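Local coordinates for uncharacterized protein (Eubacterium rectale, PDB 5COZ), which is of unknown function but carries a domain resembling the regulatory protein YycH and is probably exported as a lipoprotein, at residues S139-Y144 / D152-D157; E169-K174 / I246-K251; K186-V191 / Y225-E230. All blocks are in the same frame, centred on the assembly; numbering follows the deposited sequence. Where two conformers were deposited one is given.

Contact 1 (S139-Y144 / D152-D157)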
ATOM      1  N   SER A 139       0.114 -15.571  -9.933  1.00 14.57           N
ATOM      2  CA  SER A 139       0.972 -16.427  -9.143  1.00 13.44           C
ATOM      3  C   SER A 139       0.583 -16.386  -7.660  1.00 16.33           C
ATOM      4  O   SER A 139      -0.488 -15.866  -7.331  1.00 16.70           O
ATOM      5  CB  SER A 139       2.433 -16.001  -9.358  1.00 11.84           C
ATOM      6  OG  SER A 139       2.768 -16.110 -10.737  1.00 13.60           O
ATOM      7  N   LYS A 140       1.419 -16.929  -6.764  1.00 13.73           N
ATOM      8  CA  LYS A 140       1.118 -16.996  -5.335  1.00 13.16           C
ATOM      9  C   LYS A 140       1.080 -15.597  -4.694  1.00 16.33           C
ATOM     10  O   LYS A 140       0.324 -15.372  -3.730  1.00 16.32           O
ATOM     11  CB  LYS A 140       2.148 -17.899  -4.627  1.00 14.59           C
ATOM     12  CG  LYS A 140       1.693 -18.454  -3.286  1.00 32.49           C
ATOM     13  CD  LYS A 140       2.721 -19.436  -2.725  1.00 41.96           C
ATOM     14  CE  LYS A 140       2.393 -19.897  -1.328  1.00 60.04           C
ATOM     15  NZ  LYS A 140       1.319 -20.928  -1.317  1.00 77.42           N
ATOM     16  N   PHE A 141       1.900 -14.664  -5.218  1.00 11.72           N
ATOM     17  CA  PHE A 141       1.938 -13.316  -4.673  1.00 10.32           C
ATOM     18  C   PHE A 141       0.617 -12.605  -4.919  1.00 13.09           C
ATOM     19  O   PHE A 141       0.035 -12.712  -6.001  1.00 15.32           O
ATOM     20  CB  PHE A 141       3.094 -12.524  -5.318  1.00 10.52           C
ATOM     21  CG  PHE A 141       3.264 -11.113  -4.816  1.00  9.54           C
ATOM     22  CD1 PHE A 141       3.830 -10.867  -3.576  1.00  9.09           C
ATOM     23  CD2 PHE A 141       2.800 -10.032  -5.558  1.00 11.01           C
ATOM     24  CE1 PHE A 141       4.015  -9.558  -3.114  1.00 10.04           C
ATOM     25  CE2 PHE A 141       2.977  -8.716  -5.091  1.00 11.59           C
ATOM     26  CZ  PHE A 141       3.573  -8.497  -3.870  1.00 10.62           C
ATOM     27  N   GLY A 142       0.209 -11.813  -3.933  1.00 11.15           N
ATOM     28  CA  GLY A 142      -0.994 -10.994  -4.017  1.00 11.47           C
ATOM     29  C   GLY A 142      -0.708  -9.673  -3.338  1.00 10.41           C
ATOM     30  O   GLY A 142       0.095  -9.613  -2.402  1.00 11.30           O
ATOM     31  N   THR A 143      -1.322  -8.601  -3.824  1.00  9.31           N
ATOM     32  CA  THR A 143      -1.032  -7.275  -3.325  1.00  8.60           C
ATOM     33  C   THR A 143      -1.947  -6.817  -2.188  1.00  9.93           C
ATOM     34  O   THR A 143      -1.690  -5.729  -1.675  1.00 11.46           O
ATOM     35  CB  THR A 143      -1.135  -6.245  -4.467  1.00 12.38           C
ATOM     36  OG1 THR A 143      -2.481  -6.237  -4.951  1.00 13.31           O
ATOM     37  CG2 THR A 143      -0.157  -6.544  -5.630  1.00 14.30           C
ATOM     38  N   TYR A 144      -3.043  -7.539  -1.874  1.00  8.85           N
ATOM     39  CA  TYR A 144      -4.009  -7.056  -0.887  1.00  8.37           C
ATOM     40  C   TYR A 144      -3.652  -7.451   0.522  1.00 10.24           C
ATOM     41  O   TYR A 144      -3.327  -8.607   0.802  1.00 10.86           O
ATOM     42  CB  TYR A 144      -5.418  -7.589  -1.189  1.00  9.36           C
ATOM     43  CG  TYR A 144      -5.996  -7.053  -2.475  1.00 11.90           C
ATOM     44  CD1 TYR A 144      -5.707  -7.653  -3.698  1.00 15.57           C
ATOM     45  CD2 TYR A 144      -6.853  -5.961  -2.471  1.00 14.29           C
ATOM     46  CE1 TYR A 144      -6.200  -7.129  -4.892  1.00 16.83           C
ATOM     47  CE2 TYR A 144      -7.365  -5.437  -3.656  1.00 15.96           C
ATOM     48  CZ  TYR A 144      -7.046  -6.031  -4.863  1.00 21.61           C
ATOM     49  OH  TYR A 144      -7.572  -5.509  -6.028  1.00 26.37           O
ATOM     50  N   ASP A 152       3.376 -10.634   2.858  1.00 10.28           N
ATOM     51  CA  ASP A 152       4.396 -10.579   3.897  1.00 11.33           C
ATOM     52  C   ASP A 152       5.450 -11.692   3.782  1.00 12.75           C
ATOM     53  O   ASP A 152       6.615 -11.432   4.084  1.00 12.18           O
ATOM     54  CB  ASP A 152       3.745 -10.629   5.281  1.00 14.21           C
ATOM     55  CG  ASP A 152       4.722 -10.408   6.423  1.00 25.43           C
ATOM     56  OD1 ASP A 152       5.308  -9.310   6.496  1.00 28.04           O
ATOM     57  OD2 ASP A 152       4.956 -11.365   7.195  1.00 30.50           O
ATOM     58  N   LYS A 153       5.056 -12.874   3.318  1.00 10.29           N
ATOM     59  CA  LYS A 153       6.019 -13.985   3.223  0.50 10.53           C
ATOM     60  C   LYS A 153       7.087 -13.736   2.144  1.00 12.73           C
ATOM     61  O   LYS A 153       8.143 -14.394   2.168  1.00 13.35           O
ATOM     62  CB  LYS A 153       5.326 -15.332   2.992  0.50 13.87           C
ATOM     63  CG  LYS A 153       4.598 -15.461   1.670  0.50 17.84           C
ATOM     64  CD  LYS A 153       3.864 -16.799   1.529  0.50 31.99           C
ATOM     65  CE  LYS A 153       2.389 -16.662   1.835  0.50 45.59           C
ATOM     66  NZ  LYS A 153       1.633 -17.886   1.467  0.50 59.62           N
ATOM     67  N   PHE A 154       6.840 -12.784   1.240  1.00  9.02           N
ATOM     68  CA  PHE A 154       7.826 -12.455   0.189  1.00  8.30           C
ATOM     69  C   PHE A 154       8.742 -11.271   0.574  1.00  9.74           C
ATOM     70  O   PHE A 154       9.654 -10.939  -0.191  1.00  8.96           O
ATOM     71  CB  PHE A 154       7.066 -12.128  -1.106  1.00  8.72           C
ATOM     72  CG  PHE A 154       6.289 -13.311  -1.644  1.00  9.83           C
ATOM     73  CD1 PHE A 154       6.907 -14.258  -2.456  1.00 12.10           C
ATOM     74  CD2 PHE A 154       4.954 -13.504  -1.293  1.00 10.09           C
ATOM     75  CE1 PHE A 154       6.191 -15.349  -2.947  1.00 13.54           C
ATOM     76  CE2 PHE A 154       4.243 -14.608  -1.765  1.00 12.08           C
ATOM     77  CZ  PHE A 154       4.863 -15.526  -2.592  1.00 11.03           C
ATOM     78  N   ARG A 155       8.548 -10.657   1.754  1.00  8.89           N
ATOM     79  CA  ARG A 155       9.366  -9.532   2.179  1.00  9.18           C
ATOM     80  C   ARG A 155      10.633 -10.054   2.818  1.00 13.74           C
ATOM     81  O   ARG A 155      10.696 -10.204   4.035  1.00 14.11           O
ATOM     82  CB  ARG A 155       8.544  -8.668   3.158  1.00  9.72           C
ATOM     83  CG  ARG A 155       9.190  -7.335   3.424  1.00 15.63           C
ATOM     84  CD  ARG A 155       8.157  -6.338   3.813  1.00 18.22           C
ATOM     85  NE  ARG A 155       8.799  -5.092   4.197  1.00 16.22           N
ATOM     86  CZ  ARG A 155       8.411  -4.356   5.225  1.00 15.73           C
ATOM     87  NH1 ARG A 155       7.374  -4.729   5.963  1.00 17.76           N
ATOM     88  NH2 ARG A 155       9.066  -3.248   5.535  1.00 13.33           N
ATOM     89  N   THR A 156      11.639 -10.394   1.986  1.00 10.50           N
ATOM     90  CA  THR A 156      12.890 -10.981   2.477  1.00 10.91           C
ATOM     91  C   THR A 156      14.086 -10.160   2.019  1.00 12.74           C
ATOM     92  O   THR A 156      13.925  -9.237   1.221  1.00 12.50           O
ATOM     93  CB  THR A 156      13.036 -12.422   1.926  1.00 11.94           C
ATOM     94  OG1 THR A 156      13.483 -12.336   0.568  1.00 13.01           O
ATOM     95  CG2 THR A 156      11.740 -13.263   2.029  1.00 11.97           C
ATOM     96  N   ASP A 157      15.299 -10.535   2.484  1.00 12.43           N
ATOM     97  CA  ASP A 157      16.538  -9.850   2.097  1.00 12.19           C
ATOM     98  C   ASP A 157      17.234 -10.549   0.929  1.00 12.12           C
ATOM     99  O   ASP A 157      18.376 -10.187   0.620  1.00 12.13           O
ATOM    100  CB  ASP A 157      17.519  -9.818   3.292  1.00 14.70           C
ATOM    101  CG  ASP A 157      16.910  -9.257   4.566  1.00 21.14           C
ATOM    102  OD1 ASP A 157      16.271  -8.180   4.495  1.00 21.83           O
ATOM    103  OD2 ASP A 157      17.061  -9.909   5.635  1.00 21.36           O
TER
HETATM  104  O   HOH W   1       0.356 -16.287  -0.944  1.00 39.63           O
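Phe141 turns the edge of its ring toward the face of Phe154 in an offset edge-to-face pair. The ring centroids are 5.6 Å apart and the planes stand at 82°. CD1 of Phe141 does the touching, 3.7 Å from CD2 of Phe154. CB of Phe141 lies over one face of the Phe154 ring, displaced toward its rim. CE2 of Phe154 also comes to 3.9 Å from Phe141 CA. Phe154 holds CG anti to its carbonyl carbon (chi1 -64°), and this carries CZ toward CB of Lys140. That CB meets the Phe154 ring at its edge, 4.1 Å from CZ.

Outside the buried rings, Lys140 and Lys153 cross at about a right angle. Lys153 has two conformers, so its contacts are tentative. In one of them the two NZ atoms are 4.1 Å apart, which probably costs some repulsion. A water accepts from Lys153 NZ and donates to Lys140 O.

Both segments belong to the long loop between helix 130-137 and helix 165-178. Phe141 packs on Val213 and Phe215 of strand 211-220 and on Leu192 of strand 188-192. Backbone bonding between Phe154 and Val191 ties the loop to strand 188-192.

Contact 2 (E169-K174 / I246-K251); sequences EELAVK and IAMDEK
Met248 on the strand meets Leu171 and Ala172 on the helix through the end of its side chain. It is a selenomethionine here, with SE in place of sulfur. Two conformers were deposited, so the contacts of its tip hold for one of them.

CB points toward the helix, but CB and CG make no close contact with it. The next atom, SE, is 3.9 Å from CD2 of Leu171. The chain then bends (chi3 70°) and brings CE in against the helix. CE lies 4.1 Å from the same CD2 and 4.2 Å from Leu171 CG. It also reaches the helix backbone, 4.0 Å from Ala172 N, and lies 4.2 Å from Ala172 CB. Leu171 and Met248 slide past each other in opposite directions, so they touch along their flanks.

Two residues earlier, Ile246 also points toward the helix. Its CD1 is 3.6 Å from Ala172 O. The small Ala172 thus meets both strand side chains. The contact is apolar, with no hydrogen bond between the segments. Beyond the strand, Lys251 N bonds Asp249 OD1 at 2.9 Å. This closes an Asx turn where the chain leaves strand 244-249.

The short axes of helix and strand run at 136° to each other, 9.4 Å apart at closest approach. Ile246 and Met248 both point toward helix 165-178, which covers this face of the antiparallel sheet. Strand 244-249 pairs with strands 211-220 and 252-258. Ile253 of strand 252-258 touches both Leu171 and Met248, and Leu256 touches Ile246. Ala247, between Ile246 and Met248 in sequence, packs on Val136 of helix 130-137.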
ATOM      1  N   GLU A 169      16.111  -0.728  -6.298  1.00 11.57           N
ATOM      2  CA  GLU A 169      15.459   0.387  -5.598  1.00 10.89           C
ATOM      3  C   GLU A 169      15.770   1.715  -6.273  1.00 15.56           C
ATOM      4  O   GLU A 169      14.880   2.554  -6.412  1.00 14.18           O
ATOM      5  CB  GLU A 169      15.862   0.426  -4.128  1.00 12.36           C
ATOM      6  CG  GLU A 169      15.028   1.464  -3.395  1.00 18.92           C
ATOM      7  CD  GLU A 169      15.207   1.561  -1.900  1.00 32.83           C
ATOM      8  OE1 GLU A 169      15.869   0.680  -1.310  1.00 31.30           O
ATOM      9  OE2 GLU A 169      14.635   2.505  -1.312  1.00 31.23           O
ATOM     10  N   GLU A 170      17.006   1.888  -6.747  1.00 13.06           N
ATOM     11  CA  GLU A 170      17.369   3.115  -7.457  1.00 14.38           C
ATOM     12  C   GLU A 170      16.534   3.272  -8.732  1.00 15.73           C
ATOM     13  O   GLU A 170      16.078   4.382  -9.033  1.00 14.60           O
ATOM     14  CB  GLU A 170      18.868   3.121  -7.776  1.00 16.40           C
ATOM     15  CG  GLU A 170      19.713   3.383  -6.539  1.00 28.91           C
ATOM     16  CD  GLU A 170      21.217   3.182  -6.633  1.00 54.14           C
ATOM     17  OE1 GLU A 170      21.694   2.630  -7.649  1.00 45.41           O
ATOM     18  OE2 GLU A 170      21.917   3.544  -5.660  1.00 50.11           O
ATOM     19  N   LEU A 171      16.266   2.162  -9.459  1.00 12.69           N
ATOM     20  CA  LEU A 171      15.431   2.232 -10.651  1.00 12.43           C
ATOM     21  C   LEU A 171      13.962   2.534 -10.282  1.00 13.94           C
ATOM     22  O   LEU A 171      13.297   3.304 -10.979  1.00 13.98           O
ATOM     23  CB  LEU A 171      15.540   0.923 -11.446  1.00 13.38           C
ATOM     24  CG  LEU A 171      14.719   0.823 -12.734  1.00 19.13           C
ATOM     25  CD1 LEU A 171      14.982   2.004 -13.697  1.00 20.94           C
ATOM     26  CD2 LEU A 171      14.949  -0.524 -13.396  1.00 19.14           C
ATOM     27  N   ALA A 172      13.466   1.946  -9.180  1.00 12.27           N
ATOM     28  CA  ALA A 172      12.076   2.221  -8.756  1.00 10.94           C
ATOM     29  C   ALA A 172      11.912   3.715  -8.368  1.00 11.25           C
ATOM     30  O   ALA A 172      10.945   4.350  -8.783  1.00 11.24           O
ATOM     31  CB  ALA A 172      11.704   1.321  -7.594  1.00 10.81           C
ATOM     32  N   VAL A 173      12.925   4.286  -7.660  1.00 10.30           N
ATOM     33  CA  VAL A 173      12.907   5.690  -7.210  1.00 10.40           C
ATOM     34  C   VAL A 173      12.966   6.619  -8.439  1.00 13.60           C
ATOM     35  O   VAL A 173      12.206   7.589  -8.528  1.00 12.65           O
ATOM     36  CB  VAL A 173      14.074   5.919  -6.206  1.00 12.95           C
ATOM     37  CG1 VAL A 173      14.352   7.416  -6.003  1.00 13.62           C
ATOM     38  CG2 VAL A 173      13.779   5.239  -4.865  1.00 13.09           C
ATOM     39  N   LYS A 174      13.830   6.280  -9.406  1.00 11.92           N
ATOM     40  CA  LYS A 174      13.972   7.045 -10.650  1.00 11.37           C
ATOM     41  C   LYS A 174      12.653   7.011 -11.443  1.00 13.31           C
ATOM     42  O   LYS A 174      12.226   8.043 -11.961  1.00 14.08           O
ATOM     43  CB  LYS A 174      15.142   6.481 -11.478  1.00 14.43           C
ATOM     44  CG  LYS A 174      15.365   7.140 -12.836  1.00 21.96           C
ATOM     45  CD  LYS A 174      16.350   6.283 -13.643  1.00 28.93           C
ATOM     46  CE  LYS A 174      16.522   6.738 -15.074  1.00 44.38           C
ATOM     47  NZ  LYS A 174      17.438   7.901 -15.175  1.00 55.76           N
ATOM     48  N   ILE A 246       5.761  -1.274  -8.474  1.00  7.42           N
ATOM     49  CA  ILE A 246       6.745  -1.286  -9.560  1.00  8.15           C
ATOM     50  C   ILE A 246       7.500  -2.579  -9.469  1.00 11.28           C
ATOM     51  O   ILE A 246       8.198  -2.826  -8.479  1.00  9.77           O
ATOM     52  CB  ILE A 246       7.700  -0.076  -9.469  1.00 11.51           C
ATOM     53  CG1 ILE A 246       6.910   1.263  -9.256  1.00 12.80           C
ATOM     54  CG2 ILE A 246       8.602  -0.040 -10.736  1.00 14.59           C
ATOM     55  CD1 ILE A 246       7.809   2.595  -9.327  1.00 16.39           C
ATOM     56  N   ALA A 247       7.351  -3.420 -10.486  1.00  9.05           N
ATOM     57  CA  ALA A 247       8.069  -4.702 -10.499  1.00  8.75           C
ATOM     58  C   ALA A 247       9.093  -4.717 -11.595  1.00 10.65           C
ATOM     59  O   ALA A 247       8.895  -4.056 -12.627  1.00 10.00           O
ATOM     60  CB  ALA A 247       7.103  -5.851 -10.691  1.00 10.20           C
HETATM   61  N   MSE A 248      10.167  -5.493 -11.403  1.00  7.99           N
HETATM   62  CA  MSE A 248      11.183  -5.617 -12.445  0.50  6.61           C
HETATM   63  C   MSE A 248      11.811  -6.994 -12.444  1.00 10.32           C
HETATM   64  O   MSE A 248      11.944  -7.629 -11.395  1.00  9.81           O
HETATM   65  CB  MSE A 248      12.265  -4.551 -12.299  0.50  7.99           C
HETATM   66  CG  MSE A 248      12.946  -4.589 -10.958  0.50  9.81           C
HETATM   67 SE   MSE A 248      13.895  -2.963 -10.567  0.38 13.79          SE
HETATM   68  CE  MSE A 248      12.489  -1.752 -10.296  0.50 11.36           C
ATOM     69  N   ASP A 249      12.152  -7.464 -13.627  1.00  9.32           N
ATOM     70  CA  ASP A 249      12.793  -8.751 -13.825  1.00  8.80           C
ATOM     71  C   ASP A 249      14.086  -8.465 -14.597  1.00 12.80           C
ATOM     72  O   ASP A 249      14.473  -7.299 -14.737  1.00 12.06           O
ATOM     73  CB  ASP A 249      11.844  -9.737 -14.526  1.00  9.66           C
ATOM     74  CG  ASP A 249      11.265  -9.258 -15.847  1.00 14.19           C
ATOM     75  OD1 ASP A 249      11.933  -8.434 -16.537  1.00 13.70           O
ATOM     76  OD2 ASP A 249      10.176  -9.742 -16.222  1.00 15.51           O
ATOM     77  N   GLU A 250      14.759  -9.508 -15.116  1.00 11.23           N
ATOM     78  CA  GLU A 250      16.030  -9.319 -15.822  1.00 12.30           C
ATOM     79  C   GLU A 250      15.891  -8.462 -17.100  1.00 16.39           C
ATOM     80  O   GLU A 250      16.908  -7.967 -17.608  1.00 16.93           O
ATOM     81  CB  GLU A 250      16.650 -10.689 -16.143  1.00 14.38           C
ATOM     82  CG  GLU A 250      15.842 -11.506 -17.143  1.00 20.73           C
ATOM     83  CD  GLU A 250      16.466 -12.818 -17.579  1.00 47.42           C
ATOM     84  OE1 GLU A 250      17.398 -13.305 -16.899  1.00 38.73           O
ATOM     85  OE2 GLU A 250      15.983 -13.383 -18.586  1.00 40.25           O
ATOM     86  N   LYS A 251      14.664  -8.303 -17.608  1.00 14.18           N
ATOM     87  CA  LYS A 251      14.394  -7.502 -18.817  1.00 15.79           C
ATOM     88  C   LYS A 251      14.092  -6.032 -18.477  1.00 21.18           C
ATOM     89  O   LYS A 251      13.988  -5.206 -19.391  1.00 23.01           O
ATOM     90  CB  LYS A 251      13.255  -8.126 -19.626  1.00 18.42           C
ATOM     91  CG  LYS A 251      13.664  -9.451 -20.287  1.00 23.11           C
ATOM     92  CD  LYS A 251      12.525 -10.065 -21.081  1.00 35.19           C
ATOM     93  CE  LYS A 251      12.454 -11.559 -20.927  1.00 58.73           C
ATOM     94  NZ  LYS A 251      11.301 -12.130 -21.673  1.00 72.45           N
TER

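Contact 3 (K186-V191 / Y225-E230); sequences KNELYV and YSRCPE
Glu188 and Arg227 both hold CG anti to the carbonyl carbon, and their side chains approach from opposite directions. Glu188 runs on extended beyond CG. Arg227 bends at chi3 (64°), which brings NH2 to the carboxylate.

NH2 of Arg227 and OE2 of Glu188 are 3.0 Å apart and form a salt bridge. The hydrogen bond within it is weak, with an N-H...O angle of 129°. OE2 sits at the edge of the guanidinium, near its plane. The two planes are turned 73° apart, so this is a single-point contact and not a paired one. OE1 has other partners. Tyr190 OH donates to it at 2.6 Å, from above the carboxylate plane. A water donates to OE1 at 2.8 Å and accepts from Arg227 NE at 3.3 Å. It forms a second, indirect link between the two side chains. Both carboxylate oxygens of this buried glutamate are therefore engaged, and the nearby positive charge would be expected to favour its ionised form. A leucine in place of Glu188 has no carboxylate, and would probably leave Tyr190 OH without its acceptor and Arg227 short of one balancing charge.

The strongest partner of Arg227 is Glu300, which its NH1 meets in a salt bridge; NH1 also pairs with Glu304, and both acids lie on strand 295-311. Phe217 adds a cation-pi contact. Glu188 lies on strand 188-192, which pairs with strand 211-220 in the antiparallel sheet. Arg227 is in the loop between strand 223-224 and helix 232-235, and spans from this sheet to the mixed sheet that contains strand 295-311.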
ATOM      1  N   LYS A 186      10.617   5.622   2.451  1.00  7.24           N
ATOM      2  CA  LYS A 186      10.528   4.200   2.733  1.00  7.01           C
ATOM      3  C   LYS A 186       9.607   3.505   1.730  1.00  8.94           C
ATOM      4  O   LYS A 186       8.476   3.923   1.493  1.00  9.09           O
ATOM      5  CB  LYS A 186      10.029   3.941   4.165  1.00  7.15           C
ATOM      6  CG  LYS A 186       9.844   2.443   4.471  1.00  9.19           C
ATOM      7  CD  LYS A 186       9.398   2.189   5.885  1.00 11.95           C
ATOM      8  CE  LYS A 186       9.138   0.706   6.094  1.00 13.58           C
ATOM      9  NZ  LYS A 186       8.997   0.397   7.569  1.00 13.99           N
ATOM     10  N   ASN A 187      10.120   2.431   1.141  1.00  8.97           N
ATOM     11  CA  ASN A 187       9.325   1.562   0.290  1.00  9.22           C
ATOM     12  C   ASN A 187       9.463   0.142   0.855  1.00 10.71           C
ATOM     13  O   ASN A 187      10.263  -0.102   1.778  1.00 11.72           O
ATOM     14  CB  ASN A 187       9.744   1.668  -1.184  1.00 11.00           C
ATOM     15  CG  ASN A 187      11.208   1.574  -1.387  1.00 21.14           C
ATOM     16  OD1 ASN A 187      11.792   0.530  -1.140  1.00 16.49           O
ATOM     17  ND2 ASN A 187      11.840   2.693  -1.766  1.00 17.67           N
ATOM     18  N   GLU A 188       8.617  -0.751   0.392  1.00  7.43           N
ATOM     19  CA  GLU A 188       8.645  -2.150   0.787  1.00  6.02           C
ATOM     20  C   GLU A 188       9.063  -2.965  -0.419  1.00  8.46           C
ATOM     21  O   GLU A 188       8.609  -2.701  -1.533  1.00  7.98           O
ATOM     22  CB  GLU A 188       7.265  -2.616   1.285  1.00  6.60           C
ATOM     23  CG  GLU A 188       6.859  -1.930   2.579  1.00  9.80           C
ATOM     24  CD  GLU A 188       5.426  -2.191   2.993  1.00 12.61           C
ATOM     25  OE1 GLU A 188       4.648  -2.770   2.195  1.00  9.52           O
ATOM     26  OE2 GLU A 188       5.072  -1.773   4.122  1.00 12.28           O
ATOM     27  N   LEU A 189       9.909  -3.952  -0.198  1.00  7.74           N
ATOM     28  CA  LEU A 189      10.394  -4.791  -1.273  1.00  7.30           C
ATOM     29  C   LEU A 189       9.965  -6.242  -1.062  1.00  8.62           C
ATOM     30  O   LEU A 189      10.265  -6.849  -0.023  1.00  9.36           O
ATOM     31  CB  LEU A 189      11.926  -4.671  -1.351  1.00  7.27           C
ATOM     32  CG  LEU A 189      12.607  -5.601  -2.386  1.00  9.77           C
ATOM     33  CD1 LEU A 189      12.052  -5.393  -3.802  1.00 10.15           C
ATOM     34  CD2 LEU A 189      14.100  -5.379  -2.415  1.00 11.89           C
ATOM     35  N   TYR A 190       9.382  -6.828  -2.119  1.00  6.82           N
ATOM     36  CA  TYR A 190       8.946  -8.223  -2.142  1.00  7.02           C
ATOM     37  C   TYR A 190       9.755  -8.960  -3.184  1.00  9.50           C
ATOM     38  O   TYR A 190       9.986  -8.445  -4.287  1.00  9.05           O
ATOM     39  CB  TYR A 190       7.423  -8.277  -2.437  1.00  6.99           C
ATOM     40  CG  TYR A 190       6.650  -7.509  -1.381  1.00  8.30           C
ATOM     41  CD1 TYR A 190       6.346  -8.093  -0.158  1.00  8.97           C
ATOM     42  CD2 TYR A 190       6.350  -6.161  -1.553  1.00  8.05           C
ATOM     43  CE1 TYR A 190       5.760  -7.362   0.872  1.00 10.39           C
ATOM     44  CE2 TYR A 190       5.727  -5.423  -0.541  1.00  9.03           C
ATOM     45  CZ  TYR A 190       5.461  -6.028   0.676  1.00 13.62           C
ATOM     46  OH  TYR A 190       4.862  -5.347   1.701  1.00 13.59           O
ATOM     47  N   VAL A 191      10.277 -10.130  -2.817  1.00  7.14           N
ATOM     48  CA  VAL A 191      11.124 -10.942  -3.694  1.00  7.18           C
ATOM     49  C   VAL A 191      10.313 -12.102  -4.250  1.00 10.44           C
ATOM     50  O   VAL A 191       9.952 -13.047  -3.521  1.00 10.01           O
ATOM     51  CB  VAL A 191      12.384 -11.426  -2.948  1.00  9.90           C
ATOM     52  CG1 VAL A 191      13.268 -12.253  -3.897  1.00  9.66           C
ATOM     53  CG2 VAL A 191      13.186 -10.240  -2.375  1.00 10.00           C
ATOM     54  N   TYR A 225      -0.944   8.495   1.674  1.00  5.81           N
ATOM     55  CA  TYR A 225      -2.376   8.232   1.712  1.00  5.97           C
ATOM     56  C   TYR A 225      -2.583   6.822   2.255  1.00  7.03           C
ATOM     57  O   TYR A 225      -1.706   5.943   2.142  1.00  7.59           O
ATOM     58  CB  TYR A 225      -3.051   8.370   0.329  1.00  7.63           C
ATOM     59  CG  TYR A 225      -2.639   9.588  -0.432  1.00 10.78           C
ATOM     60  CD1 TYR A 225      -2.981  10.858   0.011  1.00 12.83           C
ATOM     61  CD2 TYR A 225      -1.954   9.473  -1.640  1.00 12.69           C
ATOM     62  CE1 TYR A 225      -2.565  12.006  -0.685  1.00 14.06           C
ATOM     63  CE2 TYR A 225      -1.544  10.596  -2.342  1.00 14.24           C
ATOM     64  CZ  TYR A 225      -1.821  11.858  -1.835  1.00 16.35           C
ATOM     65  OH  TYR A 225      -1.459  12.944  -2.574  1.00 18.65           O
ATOM     66  N   SER A 226      -3.737   6.617   2.841  1.00  6.50           N
ATOM     67  CA  SER A 226      -4.078   5.414   3.568  1.00  7.19           C
ATOM     68  C   SER A 226      -3.792   4.109   2.813  1.00  7.75           C
ATOM     69  O   SER A 226      -4.147   3.964   1.627  1.00  7.74           O
ATOM     70  CB  SER A 226      -5.553   5.489   3.947  1.00 11.16           C
ATOM     71  OG  SER A 226      -6.040   4.253   4.436  1.00 21.06           O
ATOM     72  N   ARG A 227      -3.170   3.171   3.538  1.00  6.77           N
ATOM     73  CA  ARG A 227      -2.874   1.813   3.083  1.00  7.04           C
ATOM     74  C   ARG A 227      -3.913   0.828   3.621  1.00  9.15           C
ATOM     75  O   ARG A 227      -3.724  -0.375   3.524  1.00  8.96           O
ATOM     76  CB  ARG A 227      -1.468   1.410   3.511  1.00  6.84           C
ATOM     77  CG  ARG A 227      -0.408   2.219   2.752  1.00  9.67           C
ATOM     78  CD  ARG A 227       0.869   2.347   3.554  1.00  9.62           C
ATOM     79  NE  ARG A 227       1.564   1.087   3.819  1.00 10.46           N
ATOM     80  CZ  ARG A 227       1.816   0.600   5.041  1.00 11.70           C
ATOM     81  NH1 ARG A 227       1.266   1.156   6.111  1.00  7.31           N
ATOM     82  NH2 ARG A 227       2.595  -0.466   5.192  1.00 10.26           N
ATOM     83  N   CYS A 228      -5.030   1.344   4.151  1.00  7.00           N
ATOM     84  CA  CYS A 228      -6.106   0.524   4.638  1.00  8.90           C
ATOM     85  C   CYS A 228      -6.827  -0.173   3.489  1.00  9.50           C
ATOM     86  O   CYS A 228      -7.049   0.419   2.432  1.00  9.78           O
ATOM     87  CB  CYS A 228      -7.108   1.374   5.420  1.00 10.76           C
ATOM     88  SG  CYS A 228      -6.500   1.921   7.017  1.00 14.39           S
ATOM     89  N   PRO A 229      -7.380  -1.346   3.772  1.00  8.38           N
ATOM     90  CA  PRO A 229      -8.320  -1.972   2.822  1.00  7.90           C
ATOM     91  C   PRO A 229      -9.557  -1.095   2.578  1.00 10.36           C
ATOM     92  O   PRO A 229      -9.875  -0.190   3.364  1.00  8.98           O
ATOM     93  CB  PRO A 229      -8.783  -3.224   3.590  1.00  8.82           C
ATOM     94  CG  PRO A 229      -7.612  -3.560   4.480  1.00 12.43           C
ATOM     95  CD  PRO A 229      -7.142  -2.193   4.957  1.00  8.93           C
ATOM     96  N   GLU A 230     -10.298  -1.431   1.505  1.00  8.59           N
ATOM     97  CA  GLU A 230     -11.562  -0.760   1.206  1.00  8.37           C
ATOM     98  C   GLU A 230     -12.475  -0.792   2.441  1.00 10.54           C
ATOM     99  O   GLU A 230     -12.700  -1.863   3.038  1.00 11.47           O
ATOM    100  CB  GLU A 230     -12.247  -1.457   0.021  1.00  9.90           C
ATOM    101  CG  GLU A 230     -13.555  -0.791  -0.372  1.00 10.59           C
ATOM    102  CD  GLU A 230     -14.287  -1.476  -1.514  1.00 25.44           C
ATOM    103  OE1 GLU A 230     -13.622  -2.144  -2.334  1.00 25.81           O
ATOM    104  OE2 GLU A 230     -15.521  -1.301  -1.619  1.00 36.29           O
TER
HETATM  105  O   HOH W   2       2.052  -1.852   2.483  1.00 10.78           O

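How the contacts relate
Contact 1 comes first along the chain and closes before the other two open. Contact 3 is nested inside the loop closed by contact 2. Centres of contacts 1 and 3 are about 12 Å apart, those of 2 and 3 about 16 Å, and those of 1 and 2 about 17 Å. All three gather round the antiparallel sheet. Contacts 1 and 3 meet along strand 188-192, where Phe141 CE1 lies 3.7 Å from Tyr190 CB. Contacts 2 and 3 join through Glu169 OE2 and Asn187 ND2, 2.8 Å apart. Contacts 1 and 2 do not touch. Contact 3, near the centre of the chain, reaches the mixed sheet through Arg227, and contact 1 does so through Arg155 and Glu48.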